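Nuclear and cytoplasmic polyadenylated RNA-binding protein PUB1 (Saccharomyces cerevisiae, PDB 3MD1) binds polyadenylated RNA with a preference for poly(U) through RNA recognition motifs, the second of which forms this chain, and may accompany mRNA from nucleus to cytoplasm. Local coordinates at residues Leu18-Ala21 with Phe22-Phe25; Gln53-Ala56 with Gln57-Met60. One frame throughout, in Å; residues are numbered along the deposited sequence.

Both contacts are local, each made within one continuous run of chain, and together they sample the two helices of a single RNA recognition motif. Contact 1 comes first along the sequence, where helix 15-22 ends and the loop toward strand 28-35 begins; contact 2 follows after strand 45-50 and occupies most of helix 53-63. Their centres lie 13 Å apart, and they meet where F25 CD1 packs on A59 CB at 3.8 Å. Side chains from both pack against strand 45-50, so one hydrophobic core joins the two helices to the antiparallel sheet of the domain.

Contact 1 (Leu18-Ala21 with Phe22-Phe25); sequences LRNA and FKDF
The CD1 methyl of L18 reaches the F22 ring at CE1, 3.8 Å away, and the two side chains cross obliquely, one helical turn apart. Leucine suits this buried place because its branched end offers a methyl to the ring: with CG anti to the backbone N (chi1 177°), that methyl swings out to ring atoms CD1 and CE1. The methyl of A21, small enough to sit beside the aromatic, meets CD1 of F22 at 3.8 Å, while L18 O lies at the ring edge, near its plane. Beside these apolar groups the backbone pairing becomes a mixture of i+3 and i+4. R19 O accepts two N-H groups, F22 N from above the carbonyl plane and K23 N nearly on the line of the C=O bond, at 2.7 Å, though its N-H is bent (135°); F22 N makes a further, weak bond to L18 O. A type I beta turn from F22 to F25 then leads the chain out of the helix.

In the RNA recognition motif this helix packs on one side of the antiparallel sheet, and F22 extends its ring inward to Y28, V48 and M63, a buried site suited to a large apolar residue. Cutting F22 back to an alanine is likely to leave a gap between the sheet and M63 of helix 53-63, with the L18 methyl losing its aromatic partner. F25 presents its ring edge to A21 O, with CE2 3.7 Å from that oxygen. Water 1 accepts from D24 N at 2.9 Å and gives a weak bond to A21 O, bridging A21 and the turn. On the solvent side N20 and K23 lie side by side and point the same way; the bent lysine chain brings CE to 3.2 Å from N20 OD1. R19 uses its NE to hydrogen-bond G31 O of strand 28-35.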
loop_
_atom_site.group_PDB
_atom_site.type_symbol
_atom_site.label_atom_id
_atom_site.label_comp_id
_atom_site.label_asym_id
_atom_site.label_seq_id
_atom_site.Cartn_x
_atom_site.Cartn_y
_atom_site.Cartn_z
ATOM N N LEU A 18 7.388 2.739 0.891
ATOM C CA LEU A 18 6.133 2.346 0.254
ATOM C C LEU A 18 5.921 3.087 -1.071
ATOM O O LEU A 18 5.623 2.468 -2.093
ATOM C CB LEU A 18 4.945 2.543 1.199
ATOM C CG LEU A 18 3.585 2.219 0.570
ATOM C CD1 LEU A 18 3.429 0.718 0.246
ATOM C CD2 LEU A 18 2.449 2.732 1.445
ATOM N N ARG A 19 6.115 4.406 -1.057
ATOM C CA ARG A 19 5.961 5.220 -2.275
ATOM C C ARG A 19 6.890 4.790 -3.395
ATOM O O ARG A 19 6.464 4.692 -4.544
ATOM C CB ARG A 19 6.168 6.696 -1.968
ATOM C CG ARG A 19 5.012 7.299 -1.218
ATOM C CD ARG A 19 5.448 8.512 -0.453
ATOM N NE ARG A 19 4.348 9.026 0.349
ATOM C CZ ARG A 19 4.453 9.993 1.250
ATOM N NH1 ARG A 19 5.632 10.564 1.488
ATOM N NH2 ARG A 19 3.375 10.381 1.920
ATOM N N ASN A 20 8.143 4.501 -3.049
ATOM C CA ASN A 20 9.138 4.047 -4.026
ATOM C C ASN A 20 8.725 2.749 -4.727
ATOM O O ASN A 20 9.087 2.521 -5.889
ATOM C CB ASN A 20 10.509 3.870 -3.370
ATOM C CG ASN A 20 11.267 5.186 -3.197
ATOM O OD1 ASN A 20 10.849 6.243 -3.684
ATOM N ND2 ASN A 20 12.395 5.121 -2.500
ATOM N N ALA A 21 7.961 1.910 -4.019
ATOM C CA ALA A 21 7.511 0.626 -4.557
ATOM C C ALA A 21 6.373 0.782 -5.566
ATOM O O ALA A 21 6.196 -0.086 -6.427
ATOM C CB ALA A 21 7.113 -0.312 -3.434
ATOM N N PHE A 22 5.629 1.888 -5.490
ATOM C CA PHE A 22 4.466 2.098 -6.374
ATOM C C PHE A 22 4.489 3.332 -7.288
ATOM O O PHE A 22 3.652 3.426 -8.194
ATOM C CB PHE A 22 3.164 2.087 -5.554
ATOM C CG PHE A 22 2.827 0.741 -4.970
ATOM C CD1 PHE A 22 3.347 0.355 -3.735
ATOM C CD2 PHE A 22 1.979 -0.140 -5.651
ATOM C CE1 PHE A 22 3.038 -0.891 -3.179
ATOM C CE2 PHE A 22 1.672 -1.389 -5.113
ATOM C CZ PHE A 22 2.199 -1.766 -3.864
ATOM N N LYS A 23 5.426 4.253 -7.017
ATOM C CA LYS A 23 5.593 5.573 -7.670
ATOM C C LYS A 23 5.399 5.594 -9.190
ATOM O O LYS A 23 4.822 6.535 -9.752
ATOM C CB LYS A 23 7.017 6.102 -7.399
ATOM C CG LYS A 23 7.144 7.168 -6.337
ATOM C CD LYS A 23 8.234 8.185 -6.689
ATOM C CE LYS A 23 9.628 7.808 -6.177
ATOM N NZ LYS A 23 10.308 6.770 -7.001
ATOM N N ASP A 24 5.903 4.564 -9.854
ATOM C CA ASP A 24 6.001 4.584 -11.309
ATOM C C ASP A 24 4.866 3.879 -12.052
ATOM O O ASP A 24 4.840 3.845 -13.282
ATOM C CB ASP A 24 7.369 4.058 -11.741
ATOM C CG ASP A 24 8.513 4.905 -11.203
ATOM O OD1 ASP A 24 8.470 6.148 -11.352
ATOM O OD2 ASP A 24 9.457 4.331 -10.622
ATOM N N PHE A 25 3.913 3.327 -11.312
ATOM C CA PHE A 25 2.767 2.705 -11.944
ATOM C C PHE A 25 1.856 3.753 -12.559
ATOM O O PHE A 25 1.656 4.818 -11.955
ATOM C CB PHE A 25 1.999 1.851 -10.942
ATOM C CG PHE A 25 2.650 0.531 -10.672
ATOM C CD1 PHE A 25 2.455 -0.541 -11.533
ATOM C CD2 PHE A 25 3.462 0.350 -9.554
ATOM C CE1 PHE A 25 3.075 -1.767 -11.296
ATOM C CE2 PHE A 25 4.065 -0.883 -9.303
ATOM C CZ PHE A 25 3.875 -1.941 -10.188
HETATM O O HOH W 1 6.310 1.729 -9.237
#

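Contact 2 (Gln53-Ala56 with Gln57-Met60); sequences QDDA and QNAM
N58 leans back over the preceding turn of helix toward D54 and D55, and its side chain can be followed outward atom by atom. CB lies 3.6 Å from D54 O, the carbonyl that also accepts the backbone N-H of N58 at 2.9 Å. Because CG stands opposite the carbonyl carbon (chi1 -67°), the amide turns back along the helix, and CG comes to 3.2 Å from the same oxygen. At the tip, ND2 passes D54 O at an angle too poor for a bond and instead donates to water 2, 3.2 Å away. That water donates in turn to D55 OD1 at 2.8 Å, so a single solvent molecule joins the two polar tips. Asparagine, short and able to donate, suits this exposed position; the other carboxylate oxygen of D55, OD2, bonds to S27 OG.

The run belongs to the second helix of the RNA recognition motif, which packs on the same side of the sheet as helix 15-22. Regular i to i+4 backbone bonds run from Q57 N to Q53 O through to M60 N to A56 O, the last with an N-H...O angle of 169°. Alanine at A56 and A59 lets the backbone come close to the sheet, where both methyls meet F50; A56 also touches F2 and W77. M60, longer and flexible, packs its side chain against L4, I75 and W77. Q57, bent at chi2, touches W77, while its NE2 donates to D61 OD2.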
loop_
_atom_site.group_PDB
_atom_site.type_symbol
_atom_site.label_atom_id
_atom_site.label_comp_id
_atom_site.label_asym_id
_atom_site.label_seq_id
_atom_site.Cartn_x
_atom_site.Cartn_y
_atom_site.Cartn_z
ATOM N N GLN A 53 -9.277 3.221 -12.196
ATOM C CA GLN A 53 -9.592 1.902 -11.641
ATOM C C GLN A 53 -8.780 0.785 -12.296
ATOM O O GLN A 53 -8.207 -0.061 -11.598
ATOM C CB GLN A 53 -11.086 1.591 -11.742
ATOM C CG GLN A 53 -11.491 0.309 -11.012
ATOM C CD GLN A 53 -12.938 -0.064 -11.235
ATOM O OE1 GLN A 53 -13.746 0.758 -11.673
ATOM N NE2 GLN A 53 -13.277 -1.308 -10.936
ATOM N N ASP A 54 -8.735 0.784 -13.629
ATOM C CA ASP A 54 -8.002 -0.248 -14.357
ATOM C C ASP A 54 -6.522 -0.245 -13.981
ATOM O O ASP A 54 -5.913 -1.306 -13.832
ATOM C CB ASP A 54 -8.179 -0.086 -15.875
ATOM C CG ASP A 54 -9.578 -0.459 -16.352
ATOM O OD1 ASP A 54 -10.363 -1.038 -15.564
ATOM O OD2 ASP A 54 -9.891 -0.171 -17.528
ATOM N N ASP A 55 -5.962 0.953 -13.814
ATOM C CA ASP A 55 -4.562 1.118 -13.424
ATOM C C ASP A 55 -4.292 0.696 -11.968
ATOM O O ASP A 55 -3.265 0.074 -11.674
ATOM C CB ASP A 55 -4.113 2.563 -13.673
ATOM C CG ASP A 55 -3.926 2.876 -15.159
ATOM O OD1 ASP A 55 -3.617 1.953 -15.938
ATOM O OD2 ASP A 55 -4.072 4.051 -15.552
ATOM N N ALA A 56 -5.212 1.012 -11.060
ATOM C CA ALA A 56 -5.111 0.507 -9.692
ATOM C C ALA A 56 -5.184 -1.031 -9.681
ATOM O O ALA A 56 -4.401 -1.695 -9.000
ATOM C CB ALA A 56 -6.199 1.116 -8.808
ATOM N N GLN A 57 -6.112 -1.581 -10.461
ATOM C CA GLN A 57 -6.263 -3.032 -10.593
ATOM C C GLN A 57 -4.973 -3.682 -11.093
ATOM O O GLN A 57 -4.519 -4.673 -10.538
ATOM C CB GLN A 57 -7.432 -3.380 -11.535
ATOM C CG GLN A 57 -7.674 -4.899 -11.718
ATOM C CD GLN A 57 -8.329 -5.552 -10.511
ATOM O OE1 GLN A 57 -9.391 -5.122 -10.048
ATOM N NE2 GLN A 57 -7.703 -6.606 -9.996
ATOM N N ASN A 58 -4.379 -3.110 -12.135
ATOM C CA ASN A 58 -3.142 -3.677 -12.672
ATOM C C ASN A 58 -1.955 -3.575 -11.710
ATOM O O ASN A 58 -1.139 -4.486 -11.644
ATOM C CB ASN A 58 -2.782 -3.038 -14.010
ATOM C CG ASN A 58 -3.775 -3.377 -15.106
ATOM O OD1 ASN A 58 -4.417 -4.431 -15.086
ATOM N ND2 ASN A 58 -3.880 -2.487 -16.091
ATOM N N ALA A 59 -1.864 -2.473 -10.969
ATOM C CA ALA A 59 -0.771 -2.304 -10.013
ATOM C C ALA A 59 -0.908 -3.333 -8.898
ATOM O O ALA A 59 0.066 -3.967 -8.478
ATOM C CB ALA A 59 -0.761 -0.909 -9.460
ATOM N N MET A 60 -2.135 -3.500 -8.421
ATOM C CA MET A 60 -2.431 -4.536 -7.442
ATOM C C MET A 60 -1.977 -5.904 -7.943
ATOM O O MET A 60 -1.297 -6.639 -7.231
ATOM C CB MET A 60 -3.923 -4.563 -7.127
ATOM C CG MET A 60 -4.361 -5.796 -6.363
ATOM S SD MET A 60 -5.942 -5.635 -5.497
ATOM C CE MET A 60 -6.995 -4.888 -6.758
HETATM O O HOH W 2 -1.762 -0.138 -15.521
#